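Local coordinates for protein 3,4-dihydroxy-2-butanone 4-phosphate synthase (Candida albicans, PDB 1TKS) that catalyses the conversion of D-ribulose 5-phosphate to formate and 3,4-dihydroxy-2-butanone 4-phosphate, a step of riboflavin biosynthesis, at residues 69-74 / 118-123; 89-94 / 107-112; 9-14 / 191-196. All coordinates share one frame; numbering follows the deposited sequence.

Interaction 1 (69-74 / 118-123); sequences QLELPP and SKPQDF
P120 packs its ring against Q69, L70 and E71, where helix 64-69 gives way to loop. Its CG lies 3.0 Å from Q69 O, a close apolar-to-carbonyl approach. P120 CA makes a bent CA-H...O contact with L70 O, 3.5 Å away. The side chain of E71 adds a further contact, crossing the proline at about a right angle and resting its carboxylate carbon CD 3.6 Å from P120 CB. Next to the ring, L70 reaches across with one methyl: its CD2 approaches F123 CE1 at 4.0 Å and also packs near S118 O. In L70, chi1 (-65°) sets CG anti to the carbonyl carbon. The helix 64-69 ends here in a Schellman motif, with E71 at positive phi (61°) as the chain turns away, and a short 3-10 turn at 120-122 faces it. No direct hydrogen bond joins the two segments; water fills that role, one molecule donating to L70 O at 2.9 Å and to P120 O at 2.8 Å. The turn has its own brace, K119 N to D122 OD1 (2.8 Å), the donor standing above the carboxylate plane. Farther out, L113 of helix 103-114 lies against both L70 and F123, S118 OG bonds to S112 O, and E71 O is hydrogen-bonded by K125 NZ.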
ATOM      1  N   GLN B  69       5.755  -6.999 -22.225  1.00 14.82           N
ATOM      2  CA  GLN B  69       4.637  -7.037 -23.166  1.00 15.53           C
ATOM      3  C   GLN B  69       3.592  -5.983 -22.817  1.00 14.79           C
ATOM      4  O   GLN B  69       3.022  -5.342 -23.701  1.00 15.60           O
ATOM      5  CB  GLN B  69       3.983  -8.425 -23.170  1.00 17.74           C
ATOM      6  CG  GLN B  69       2.866  -8.570 -24.195  1.00 22.30           C
ATOM      7  CD  GLN B  69       2.288  -9.974 -24.250  1.00 26.12           C
ATOM      8  OE1 GLN B  69       1.601 -10.413 -23.326  1.00 29.25           O
ATOM      9  NE2 GLN B  69       2.569 -10.689 -25.335  1.00 28.04           N
ATOM     10  N   LEU B  70       3.351  -5.804 -21.521  1.00 13.65           N
ATOM     11  CA  LEU B  70       2.372  -4.833 -21.047  1.00 13.51           C
ATOM     12  C   LEU B  70       2.951  -3.426 -20.935  1.00 14.04           C
ATOM     13  O   LEU B  70       2.251  -2.495 -20.543  1.00 13.81           O
ATOM     14  CB  LEU B  70       1.823  -5.269 -19.686  1.00 14.73           C
ATOM     15  CG  LEU B  70       1.004  -6.563 -19.674  1.00 14.52           C
ATOM     16  CD1 LEU B  70       0.628  -6.920 -18.244  1.00 15.55           C
ATOM     17  CD2 LEU B  70      -0.243  -6.387 -20.531  1.00 17.63           C
ATOM     18  N   GLU B  71       4.224  -3.280 -21.292  1.00 14.04           N
ATOM     19  CA  GLU B  71       4.916  -1.997 -21.228  1.00 16.03           C
ATOM     20  C   GLU B  71       4.958  -1.443 -19.810  1.00 15.91           C
ATOM     21  O   GLU B  71       4.597  -0.292 -19.563  1.00 17.00           O
ATOM     22  CB  GLU B  71       4.260  -0.981 -22.169  1.00 17.24           C
ATOM     23  CG  GLU B  71       4.350  -1.364 -23.637  1.00 19.95           C
ATOM     24  CD  GLU B  71       3.808  -0.288 -24.563  1.00 22.01           C
ATOM     25  OE1 GLU B  71       3.813  -0.509 -25.790  1.00 24.34           O
ATOM     26  OE2 GLU B  71       3.380   0.772 -24.060  1.00 23.80           O
ATOM     27  N   LEU B  72       5.395  -2.285 -18.882  1.00 14.78           N
ATOM     28  CA  LEU B  72       5.522  -1.909 -17.480  1.00 14.66           C
ATOM     29  C   LEU B  72       7.009  -1.944 -17.137  1.00 15.48           C
ATOM     30  O   LEU B  72       7.504  -2.906 -16.547  1.00 15.71           O
ATOM     31  CB  LEU B  72       4.746  -2.893 -16.595  1.00 13.50           C
ATOM     32  CG  LEU B  72       3.220  -2.875 -16.736  1.00 12.43           C
ATOM     33  CD1 LEU B  72       2.610  -4.010 -15.915  1.00 11.99           C
ATOM     34  CD2 LEU B  72       2.678  -1.528 -16.273  1.00 13.93           C
ATOM     35  N   PRO B  73       7.749  -0.891 -17.520  1.00 16.85           N
ATOM     36  CA  PRO B  73       9.185  -0.825 -17.247  1.00 17.44           C
ATOM     37  C   PRO B  73       9.509  -0.554 -15.784  1.00 16.81           C
ATOM     38  O   PRO B  73       8.655  -0.100 -15.019  1.00 16.86           O
ATOM     39  CB  PRO B  73       9.652   0.304 -18.160  1.00 17.68           C
ATOM     40  CG  PRO B  73       8.489   1.238 -18.135  1.00 18.12           C
ATOM     41  CD  PRO B  73       7.304   0.294 -18.277  1.00 18.32           C
ATOM     42  N   PRO B  74      10.753  -0.845 -15.373  1.00 16.47           N
ATOM     43  CA  PRO B  74      11.182  -0.622 -13.992  1.00 17.14           C
ATOM     44  C   PRO B  74      10.899   0.823 -13.605  1.00 16.70           C
ATOM     45  O   PRO B  74      11.018   1.733 -14.428  1.00 18.29           O
ATOM     46  CB  PRO B  74      12.675  -0.929 -14.047  1.00 17.80           C
ATOM     47  CG  PRO B  74      12.740  -2.016 -15.075  1.00 17.72           C
ATOM     48  CD  PRO B  74      11.827  -1.484 -16.156  1.00 16.04           C
ATOM     49  N   SER B 118      -4.845  -9.005 -22.233  1.00 15.36           N
ATOM     50  CA  SER B 118      -4.638  -7.614 -21.860  1.00 14.35           C
ATOM     51  C   SER B 118      -3.573  -6.968 -22.724  1.00 14.59           C
ATOM     52  O   SER B 118      -2.600  -7.614 -23.122  1.00 14.27           O
ATOM     53  CB  SER B 118      -4.240  -7.498 -20.388  1.00 14.63           C
ATOM     54  OG  SER B 118      -5.324  -7.843 -19.552  1.00 12.67           O
ATOM     55  N   LYS B 119      -3.768  -5.685 -23.005  1.00 15.63           N
ATOM     56  CA  LYS B 119      -2.844  -4.920 -23.825  1.00 16.59           C
ATOM     57  C   LYS B 119      -2.291  -3.738 -23.038  1.00 15.91           C
ATOM     58  O   LYS B 119      -2.908  -3.271 -22.079  1.00 15.35           O
ATOM     59  CB  LYS B 119      -3.560  -4.414 -25.078  1.00 17.76           C
ATOM     60  CG  LYS B 119      -4.211  -5.511 -25.905  1.00 21.86           C
ATOM     61  CD  LYS B 119      -4.880  -4.939 -27.142  1.00 25.85           C
ATOM     62  CE  LYS B 119      -5.651  -6.006 -27.908  1.00 27.98           C
ATOM     63  NZ  LYS B 119      -4.786  -7.144 -28.326  1.00 30.63           N
ATOM     64  N   PRO B 120      -1.117  -3.231 -23.442  1.00 15.71           N
ATOM     65  CA  PRO B 120      -0.491  -2.097 -22.759  1.00 16.26           C
ATOM     66  C   PRO B 120      -1.433  -0.910 -22.573  1.00 15.46           C
ATOM     67  O   PRO B 120      -1.492  -0.318 -21.492  1.00 15.06           O
ATOM     68  CB  PRO B 120       0.688  -1.755 -23.668  1.00 16.75           C
ATOM     69  CG  PRO B 120       1.053  -3.082 -24.255  1.00 17.23           C
ATOM     70  CD  PRO B 120      -0.296  -3.672 -24.583  1.00 16.01           C
ATOM     71  N   GLN B 121      -2.179  -0.571 -23.621  1.00 16.52           N
ATOM     72  CA  GLN B 121      -3.096   0.567 -23.567  1.00 15.27           C
ATOM     73  C   GLN B 121      -4.311   0.374 -22.663  1.00 15.21           C
ATOM     74  O   GLN B 121      -5.084   1.306 -22.453  1.00 15.53           O
ATOM     75  CB  GLN B 121      -3.561   0.949 -24.981  1.00 18.15           C
ATOM     76  CG  GLN B 121      -4.391  -0.103 -25.720  1.00 20.08           C
ATOM     77  CD  GLN B 121      -3.550  -1.124 -26.479  1.00 22.86           C
ATOM     78  OE1 GLN B 121      -4.079  -1.917 -27.261  1.00 25.93           O
ATOM     79  NE2 GLN B 121      -2.240  -1.110 -26.251  1.00 20.45           N
ATOM     80  N   ASP B 122      -4.470  -0.830 -22.123  1.00 12.75           N
ATOM     81  CA  ASP B 122      -5.592  -1.128 -21.243  1.00 12.15           C
ATOM     82  C   ASP B 122      -5.337  -0.607 -19.831  1.00 12.37           C
ATOM     83  O   ASP B 122      -6.248  -0.580 -19.003  1.00 12.78           O
ATOM     84  CB  ASP B 122      -5.833  -2.639 -21.177  1.00 13.10           C
ATOM     85  CG  ASP B 122      -6.257  -3.231 -22.512  1.00 15.11           C
ATOM     86  OD1 ASP B 122      -6.274  -4.474 -22.617  1.00 15.84           O
ATOM     87  OD2 ASP B 122      -6.573  -2.461 -23.446  1.00 16.66           O
ATOM     88  N   PHE B 123      -4.104  -0.193 -19.553  1.00 12.01           N
ATOM     89  CA  PHE B 123      -3.768   0.291 -18.216  1.00 11.95           C
ATOM     90  C   PHE B 123      -3.406   1.764 -18.120  1.00 12.81           C
ATOM     91  O   PHE B 123      -2.867   2.362 -19.056  1.00 13.97           O
ATOM     92  CB  PHE B 123      -2.624  -0.537 -17.621  1.00 12.13           C
ATOM     93  CG  PHE B 123      -2.911  -2.012 -17.556  1.00 12.55           C
ATOM     94  CD1 PHE B 123      -2.749  -2.816 -18.683  1.00 13.70           C
ATOM     95  CD2 PHE B 123      -3.362  -2.595 -16.377  1.00 11.47           C
ATOM     96  CE1 PHE B 123      -3.032  -4.180 -18.634  1.00 12.69           C
ATOM     97  CE2 PHE B 123      -3.647  -3.958 -16.319  1.00 11.90           C
ATOM     98  CZ  PHE B 123      -3.483  -4.753 -17.450  1.00 12.89           C
TER
HETATM   99  O   HOH W   1      -0.349  -9.220 -21.777  1.00 26.30           O
HETATM  100  O   HOH W   2       0.694  -0.233 -19.766  1.00 20.20           O

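Interaction 2 (89-94 / 107-112); sequences ITCDFA and ALTTRS
F93 and T109 join a short strand to a helix that runs almost perpendicular to it: strand 91-93, paired antiparallel with 123-124, crosses the segment 107-112 of helix 103-114 at 92°, with the axes of these short segments 7.0 Å apart. The polar link is a single direct hydrogen bond, from F93 N to T109 OG1 at 2.9 Å and nearly straight (170°). The threonine oxygen is brought to the strand by standing anti to its own carbonyl carbon (chi1 -66°), and it also hydrogen-bonds D105 O one turn earlier in the helix. A water bridges the same OG1 to D92 OD2; that carboxylate oxygen has a further partner in H128 N, so the buried acid is held from the loop before strand 129-134 as well.

Aromatic contacts come from the ring of F93, which S112 covers on one face. S112 CB makes a CH-pi contact, 3.8 Å from the ring centroid, and S112 OG sits 3.2 Å above the ring plane, over its centre. F123 adds an edge-to-face pairing with the same ring.

Apolar packing is lighter. L108 CG meets F93 CD2 at 4.0 Å, the two side chains set at a slant, and the methyl T109 CG2 lies 4.2 Å from C91 SG.

What fixes the serine over the ring is a bond back into its own helix: S112 OG donates to L108 O at 2.7 Å, reaching that carbonyl from the face of its plane opposite to the one approached by S112 N.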
ATOM      1  N   ILE B  89       6.571   0.767 -12.892  1.00 10.48           N
ATOM      2  CA  ILE B  89       5.684   1.904 -12.692  1.00  9.69           C
ATOM      3  C   ILE B  89       4.352   1.294 -12.258  1.00  9.16           C
ATOM      4  O   ILE B  89       3.975   0.226 -12.732  1.00 11.21           O
ATOM      5  CB  ILE B  89       5.493   2.682 -14.002  1.00 12.62           C
ATOM      6  CG1 ILE B  89       6.861   3.024 -14.589  1.00 16.78           C
ATOM      7  CG2 ILE B  89       4.676   3.943 -13.756  1.00 14.03           C
ATOM      8  CD1 ILE B  89       6.808   3.556 -16.004  1.00 18.70           C
ATOM      9  N   THR B  90       3.651   1.952 -11.345  1.00  9.49           N
ATOM     10  CA  THR B  90       2.375   1.431 -10.867  1.00  9.33           C
ATOM     11  C   THR B  90       1.306   1.563 -11.944  1.00  8.23           C
ATOM     12  O   THR B  90       1.487   2.298 -12.911  1.00  9.22           O
ATOM     13  CB  THR B  90       1.914   2.167  -9.608  1.00  9.31           C
ATOM     14  OG1 THR B  90       1.841   3.571  -9.876  1.00 10.69           O
ATOM     15  CG2 THR B  90       2.891   1.921  -8.468  1.00 11.37           C
ATOM     16  N   CYS B  91       0.184   0.870 -11.766  1.00  9.26           N
ATOM     17  CA  CYS B  91      -0.877   0.914 -12.760  1.00  8.66           C
ATOM     18  C   CYS B  91      -2.254   0.512 -12.233  1.00  7.60           C
ATOM     19  O   CYS B  91      -2.383  -0.113 -11.176  1.00  8.18           O
ATOM     20  CB  CYS B  91      -0.521  -0.010 -13.929  1.00  7.88           C
ATOM     21  SG  CYS B  91      -0.553  -1.775 -13.472  1.00 11.10           S
ATOM     22  N   ASP B  92      -3.270   0.897 -13.000  1.00  9.09           N
ATOM     23  CA  ASP B  92      -4.677   0.595 -12.738  1.00  8.66           C
ATOM     24  C   ASP B  92      -5.267   0.158 -14.074  1.00  9.42           C
ATOM     25  O   ASP B  92      -4.950   0.739 -15.114  1.00 10.02           O
ATOM     26  CB  ASP B  92      -5.451   1.845 -12.304  1.00  9.53           C
ATOM     27  CG  ASP B  92      -5.200   2.236 -10.864  1.00 10.55           C
ATOM     28  OD1 ASP B  92      -5.350   3.435 -10.568  1.00 11.76           O
ATOM     29  OD2 ASP B  92      -4.875   1.358 -10.043  1.00  9.56           O
ATOM     30  N   PHE B  93      -6.117  -0.859 -14.055  1.00  9.12           N
ATOM     31  CA  PHE B  93      -6.771  -1.296 -15.283  1.00  9.87           C
ATOM     32  C   PHE B  93      -7.816  -0.207 -15.508  1.00 10.51           C
ATOM     33  O   PHE B  93      -8.603   0.095 -14.610  1.00 11.77           O
ATOM     34  CB  PHE B  93      -7.462  -2.640 -15.077  1.00 10.62           C
ATOM     35  CG  PHE B  93      -8.007  -3.243 -16.338  1.00 12.25           C
ATOM     36  CD1 PHE B  93      -7.151  -3.629 -17.363  1.00 11.47           C
ATOM     37  CD2 PHE B  93      -9.373  -3.450 -16.490  1.00 13.09           C
ATOM     38  CE1 PHE B  93      -7.646  -4.219 -18.523  1.00 13.65           C
ATOM     39  CE2 PHE B  93      -9.883  -4.041 -17.650  1.00 13.17           C
ATOM     40  CZ  PHE B  93      -9.014  -4.425 -18.666  1.00 11.96           C
ATOM     41  N   ALA B  94      -7.819   0.382 -16.697  1.00 11.33           N
ATOM     42  CA  ALA B  94      -8.737   1.470 -17.020  1.00 13.40           C
ATOM     43  C   ALA B  94     -10.227   1.148 -16.943  1.00 14.07           C
ATOM     44  O   ALA B  94     -10.946   1.705 -16.114  1.00 14.86           O
ATOM     45  CB  ALA B  94      -8.406   2.023 -18.399  1.00 14.63           C
ATOM     46  N   ALA B 107      -8.344  -5.724  -7.316  1.00  7.52           N
ATOM     47  CA  ALA B 107      -8.495  -7.118  -7.714  1.00  7.49           C
ATOM     48  C   ALA B 107      -8.633  -7.199  -9.235  1.00  8.00           C
ATOM     49  O   ALA B 107      -8.033  -8.065  -9.871  1.00  8.98           O
ATOM     50  CB  ALA B 107      -9.719  -7.729  -7.039  1.00  8.58           C
ATOM     51  N   LEU B 108      -9.420  -6.293  -9.811  1.00  8.61           N
ATOM     52  CA  LEU B 108      -9.627  -6.266 -11.258  1.00  8.68           C
ATOM     53  C   LEU B 108      -8.314  -5.996 -11.978  1.00  8.29           C
ATOM     54  O   LEU B 108      -8.002  -6.640 -12.978  1.00  9.04           O
ATOM     55  CB  LEU B 108     -10.661  -5.193 -11.638  1.00  9.00           C
ATOM     56  CG  LEU B 108     -10.931  -4.897 -13.121  1.00 10.59           C
ATOM     57  CD1 LEU B 108     -11.301  -6.181 -13.857  1.00 10.93           C
ATOM     58  CD2 LEU B 108     -12.065  -3.875 -13.246  1.00 10.91           C
ATOM     59  N   THR B 109      -7.540  -5.046 -11.468  1.00  7.58           N
ATOM     60  CA  THR B 109      -6.263  -4.725 -12.086  1.00  7.41           C
ATOM     61  C   THR B 109      -5.327  -5.929 -12.014  1.00  7.29           C
ATOM     62  O   THR B 109      -4.637  -6.249 -12.983  1.00  8.43           O
ATOM     63  CB  THR B 109      -5.606  -3.517 -11.396  1.00  9.44           C
ATOM     64  OG1 THR B 109      -6.405  -2.352 -11.631  1.00  9.44           O
ATOM     65  CG2 THR B 109      -4.201  -3.283 -11.934  1.00 10.60           C
ATOM     66  N   THR B 110      -5.311  -6.600 -10.866  1.00  8.59           N
ATOM     67  CA  THR B 110      -4.454  -7.762 -10.687  1.00  7.80           C
ATOM     68  C   THR B 110      -4.812  -8.884 -11.665  1.00  8.96           C
ATOM     69  O   THR B 110      -3.926  -9.472 -12.291  1.00  8.92           O
ATOM     70  CB  THR B 110      -4.531  -8.275  -9.235  1.00  7.25           C
ATOM     71  OG1 THR B 110      -4.079  -7.239  -8.352  1.00  7.05           O
ATOM     72  CG2 THR B 110      -3.656  -9.502  -9.050  1.00  7.44           C
ATOM     73  N   ARG B 111      -6.101  -9.177 -11.809  1.00  9.77           N
ATOM     74  CA  ARG B 111      -6.528 -10.230 -12.725  1.00 10.11           C
ATOM     75  C   ARG B 111      -6.179  -9.827 -14.158  1.00 10.15           C
ATOM     76  O   ARG B 111      -5.790 -10.667 -14.976  1.00 10.92           O
ATOM     77  CB  ARG B 111      -8.038 -10.477 -12.608  1.00  8.66           C
ATOM     78  CG  ARG B 111      -8.506 -11.002 -11.246  1.00  9.61           C
ATOM     79  CD  ARG B 111      -9.927 -11.560 -11.320  1.00  8.75           C
ATOM     80  NE  ARG B 111     -10.889 -10.572 -11.809  1.00  8.83           N
ATOM     81  CZ  ARG B 111     -11.459  -9.634 -11.055  1.00  8.26           C
ATOM     82  NH1 ARG B 111     -11.175  -9.547  -9.759  1.00  8.58           N
ATOM     83  NH2 ARG B 111     -12.304  -8.770 -11.602  1.00  8.96           N
ATOM     84  N   SER B 112      -6.312  -8.538 -14.452  1.00  8.70           N
ATOM     85  CA  SER B 112      -6.019  -8.026 -15.783  1.00  9.62           C
ATOM     86  C   SER B 112      -4.539  -8.149 -16.129  1.00  9.67           C
ATOM     87  O   SER B 112      -4.183  -8.383 -17.286  1.00  9.96           O
ATOM     88  CB  SER B 112      -6.476  -6.571 -15.892  1.00  9.53           C
ATOM     89  OG  SER B 112      -7.881  -6.477 -15.706  1.00 10.68           O
TER
HETATM   90  O   HOH W   3      -6.339  -0.902  -9.365  1.00  9.39           O

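Interaction 3 (9-14 / 191-196); sequences EEALEA and KIININ
K191 lays its aliphatic chain over A11 and A14 of the helix 9-14, directing its first side-chain bond toward it. From CB, the chain runs on extended to CE. CD touches the helix in two places: A14 CB at 3.9 Å and, slightly farther off, A11 CA at 4.3 Å. CE then passes 4.2 Å from E10 O, a loose van der Waals approach to the helix backbone. At the last bond the chain bends (chi4 53°), setting NZ off the line of the preceding carbons. The ammonium makes no salt bridge to E10, whose OE1 remains 6.8 Å from K191 NZ; at that separation any attraction between the opposite charges would probably be modest.

The setting is an alpha/beta layer. Strand 191-194 is an outermost strand within this chain of a mixed four-stranded sheet, lying parallel beside 21-24, and segment 9-14 of helix 8-16 packs against it with the local axes 9.2 Å apart and their directions at 123°. Two alanines face the strand, small side chains consistent with the close approach of the helix backbone to the lysine chain.

Two residues farther along the strand, I193 sends its CG2 methyl to A11 CB at 3.6 Å. That branch stands anti to the carbonyl carbon, while CG1 takes the position between the backbone N and the carbonyl carbon (chi1 58°). L152 of helix 145-155 also packs on I193, and L21 touches both A11 and K191. The side chain of I193 lies about 10 Å from those of D34, which probably binds the substrate, and H145, which probably binds both substrate and magnesium. Beyond it, N194 serves as N-cap of helix 195-203, its OD1 accepting from Q197 N.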
ATOM      1  N   GLU B   9       3.043 -30.407  -3.400  1.00 10.08           N
ATOM      2  CA  GLU B   9       1.982 -30.828  -4.303  1.00 10.92           C
ATOM      3  C   GLU B   9       0.588 -30.515  -3.769  1.00  9.96           C
ATOM      4  O   GLU B   9      -0.296 -30.134  -4.537  1.00 10.01           O
ATOM      5  CB  GLU B   9       2.148 -32.311  -4.670  1.00 11.15           C
ATOM      6  CG  GLU B   9       3.458 -32.538  -5.442  1.00 12.64           C
ATOM      7  CD  GLU B   9       3.561 -33.873  -6.169  1.00 13.36           C
ATOM      8  OE1 GLU B   9       4.527 -34.034  -6.950  1.00 13.14           O
ATOM      9  OE2 GLU B   9       2.703 -34.756  -5.966  1.00 13.12           O
ATOM     10  N   GLU B  10       0.393 -30.645  -2.458  1.00 10.07           N
ATOM     11  CA  GLU B  10      -0.904 -30.334  -1.869  1.00  9.48           C
ATOM     12  C   GLU B  10      -1.106 -28.817  -1.900  1.00  9.89           C
ATOM     13  O   GLU B  10      -2.211 -28.335  -2.150  1.00 10.07           O
ATOM     14  CB  GLU B  10      -0.992 -30.840  -0.423  1.00  8.57           C
ATOM     15  CG  GLU B  10      -0.766 -32.349  -0.231  1.00  9.18           C
ATOM     16  CD  GLU B  10      -1.729 -33.237  -1.018  1.00 11.10           C
ATOM     17  OE1 GLU B  10      -2.777 -32.742  -1.484  1.00 10.30           O
ATOM     18  OE2 GLU B  10      -1.435 -34.447  -1.155  1.00 13.53           O
ATOM     19  N   ALA B  11      -0.035 -28.066  -1.660  1.00  9.14           N
ATOM     20  CA  ALA B  11      -0.119 -26.611  -1.673  1.00  8.74           C
ATOM     21  C   ALA B  11      -0.430 -26.086  -3.070  1.00  9.19           C
ATOM     22  O   ALA B  11      -1.170 -25.116  -3.217  1.00  9.24           O
ATOM     23  CB  ALA B  11       1.183 -26.000  -1.161  1.00  9.88           C
ATOM     24  N   LEU B  12       0.127 -26.726  -4.096  1.00  9.63           N
ATOM     25  CA  LEU B  12      -0.127 -26.290  -5.466  1.00  9.84           C
ATOM     26  C   LEU B  12      -1.591 -26.478  -5.843  1.00 11.58           C
ATOM     27  O   LEU B  12      -2.166 -25.648  -6.547  1.00 10.91           O
ATOM     28  CB  LEU B  12       0.760 -27.053  -6.448  1.00 11.27           C
ATOM     29  CG  LEU B  12       2.254 -26.714  -6.410  1.00 12.49           C
ATOM     30  CD1 LEU B  12       2.995 -27.620  -7.383  1.00 12.86           C
ATOM     31  CD2 LEU B  12       2.471 -25.249  -6.776  1.00 12.54           C
ATOM     32  N   GLU B  13      -2.196 -27.567  -5.380  1.00 10.75           N
ATOM     33  CA  GLU B  13      -3.597 -27.806  -5.687  1.00 12.35           C
ATOM     34  C   GLU B  13      -4.463 -26.732  -5.042  1.00 12.22           C
ATOM     35  O   GLU B  13      -5.425 -26.267  -5.642  1.00 13.61           O
ATOM     36  CB  GLU B  13      -4.026 -29.195  -5.214  1.00 13.66           C
ATOM     37  CG  GLU B  13      -3.479 -30.304  -6.092  1.00 15.86           C
ATOM     38  CD  GLU B  13      -3.980 -30.203  -7.519  1.00 16.41           C
ATOM     39  OE1 GLU B  13      -3.241 -30.613  -8.439  1.00 19.64           O
ATOM     40  OE2 GLU B  13      -5.120 -29.729  -7.722  1.00 15.40           O
ATOM     41  N   ALA B  14      -4.118 -26.332  -3.821  1.00 10.22           N
ATOM     42  CA  ALA B  14      -4.872 -25.291  -3.133  1.00 10.33           C
ATOM     43  C   ALA B  14      -4.718 -23.985  -3.909  1.00 10.65           C
ATOM     44  O   ALA B  14      -5.681 -23.244  -4.108  1.00 10.78           O
ATOM     45  CB  ALA B  14      -4.355 -25.121  -1.707  1.00  9.72           C
ATOM     46  N   LYS B 191      -2.844 -22.895   4.072  1.00  9.65           N
ATOM     47  CA  LYS B 191      -1.646 -23.725   4.103  1.00  9.32           C
ATOM     48  C   LYS B 191      -0.386 -22.868   4.087  1.00  8.68           C
ATOM     49  O   LYS B 191      -0.371 -21.776   3.518  1.00 10.11           O
ATOM     50  CB  LYS B 191      -1.647 -24.678   2.905  1.00 10.57           C
ATOM     51  CG  LYS B 191      -2.669 -25.810   3.012  1.00 10.53           C
ATOM     52  CD  LYS B 191      -2.919 -26.446   1.651  1.00 12.03           C
ATOM     53  CE  LYS B 191      -3.593 -27.804   1.776  1.00 12.86           C
ATOM     54  NZ  LYS B 191      -4.833 -27.755   2.602  1.00 13.52           N
ATOM     55  N   ILE B 192       0.674 -23.383   4.701  1.00  9.51           N
ATOM     56  CA  ILE B 192       1.941 -22.663   4.796  1.00  9.11           C
ATOM     57  C   ILE B 192       3.075 -23.447   4.147  1.00  9.99           C
ATOM     58  O   ILE B 192       3.171 -24.659   4.315  1.00 10.56           O
ATOM     59  CB  ILE B 192       2.317 -22.422   6.277  1.00 10.41           C
ATOM     60  CG1 ILE B 192       1.145 -21.762   7.008  1.00 11.00           C
ATOM     61  CG2 ILE B 192       3.577 -21.563   6.371  1.00 11.63           C
ATOM     62  CD1 ILE B 192       1.339 -21.680   8.503  1.00 13.45           C
ATOM     63  N   ILE B 193       3.922 -22.752   3.395  1.00  9.16           N
ATOM     64  CA  ILE B 193       5.071 -23.382   2.746  1.00  8.62           C
ATOM     65  C   ILE B 193       6.261 -22.437   2.876  1.00  8.69           C
ATOM     66  O   ILE B 193       6.116 -21.312   3.352  1.00  8.61           O
ATOM     67  CB  ILE B 193       4.840 -23.620   1.224  1.00  8.16           C
ATOM     68  CG1 ILE B 193       4.527 -22.294   0.522  1.00  8.73           C
ATOM     69  CG2 ILE B 193       3.707 -24.612   1.004  1.00  7.51           C
ATOM     70  CD1 ILE B 193       4.659 -22.354  -0.990  1.00 11.68           C
ATOM     71  N   ASN B 194       7.442 -22.894   2.478  1.00  8.19           N
ATOM     72  CA  ASN B 194       8.603 -22.021   2.501  1.00  8.70           C
ATOM     73  C   ASN B 194       9.360 -22.185   1.187  1.00  9.66           C
ATOM     74  O   ASN B 194       9.241 -23.214   0.515  1.00  8.75           O
ATOM     75  CB  ASN B 194       9.484 -22.265   3.748  1.00 10.19           C
ATOM     76  CG  ASN B 194      10.128 -23.637   3.782  1.00  9.85           C
ATOM     77  OD1 ASN B 194      11.105 -23.894   3.081  1.00 10.89           O
ATOM     78  ND2 ASN B 194       9.590 -24.523   4.615  1.00  9.38           N
ATOM     79  N   ILE B 195      10.101 -21.151   0.802  1.00  9.70           N
ATOM     80  CA  ILE B 195      10.832 -21.158  -0.461  1.00 11.09           C
ATOM     81  C   ILE B 195      11.885 -22.242  -0.567  1.00 12.25           C
ATOM     82  O   ILE B 195      12.061 -22.830  -1.629  1.00 11.38           O
ATOM     83  CB  ILE B 195      11.475 -19.785  -0.725  1.00 10.77           C
ATOM     84  CG1 ILE B 195      10.370 -18.735  -0.868  1.00 11.60           C
ATOM     85  CG2 ILE B 195      12.341 -19.841  -1.981  1.00 11.58           C
ATOM     86  CD1 ILE B 195      10.872 -17.310  -1.001  1.00 10.97           C
ATOM     87  N   ASN B 196      12.594 -22.501   0.526  1.00 13.20           N
ATOM     88  CA  ASN B 196      13.609 -23.541   0.520  1.00 13.91           C
ATOM     89  C   ASN B 196      12.939 -24.853   0.140  1.00 14.18           C
ATOM     90  O   ASN B 196      13.452 -25.633  -0.663  1.00 12.65           O
ATOM     91  CB  ASN B 196      14.238 -23.669   1.905  1.00 18.56           C
ATOM     92  CG  ASN B 196      15.655 -23.159   1.943  1.00 23.68           C
ATOM     93  OD1 ASN B 196      15.905 -21.965   1.778  1.00 27.06           O
ATOM     94  ND2 ASN B 196      16.599 -24.067   2.152  1.00 27.75           N
TER

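How the interactions relate
From the N terminus, helix 8-16 comes first, and its partner arrives only near the C terminus: interaction 3 closes the widest loop, joining that helix to an outer strand of the four-stranded sheet. Within this span, 69-74 returns to 118-123 in interaction 1, and within that again strand 91-93 meets helix 103-114 in interaction 2, so the three contacts nest without crossing. Interactions 1 and 2 adjoin, their centres 10 Å apart, sharing a probable hydrogen bond of D122 O with A94 N; together they tie the end of helix 64-69, the small antiparallel pair and helix 103-114. Interaction 3 lies on the opposite side of the chain's centre.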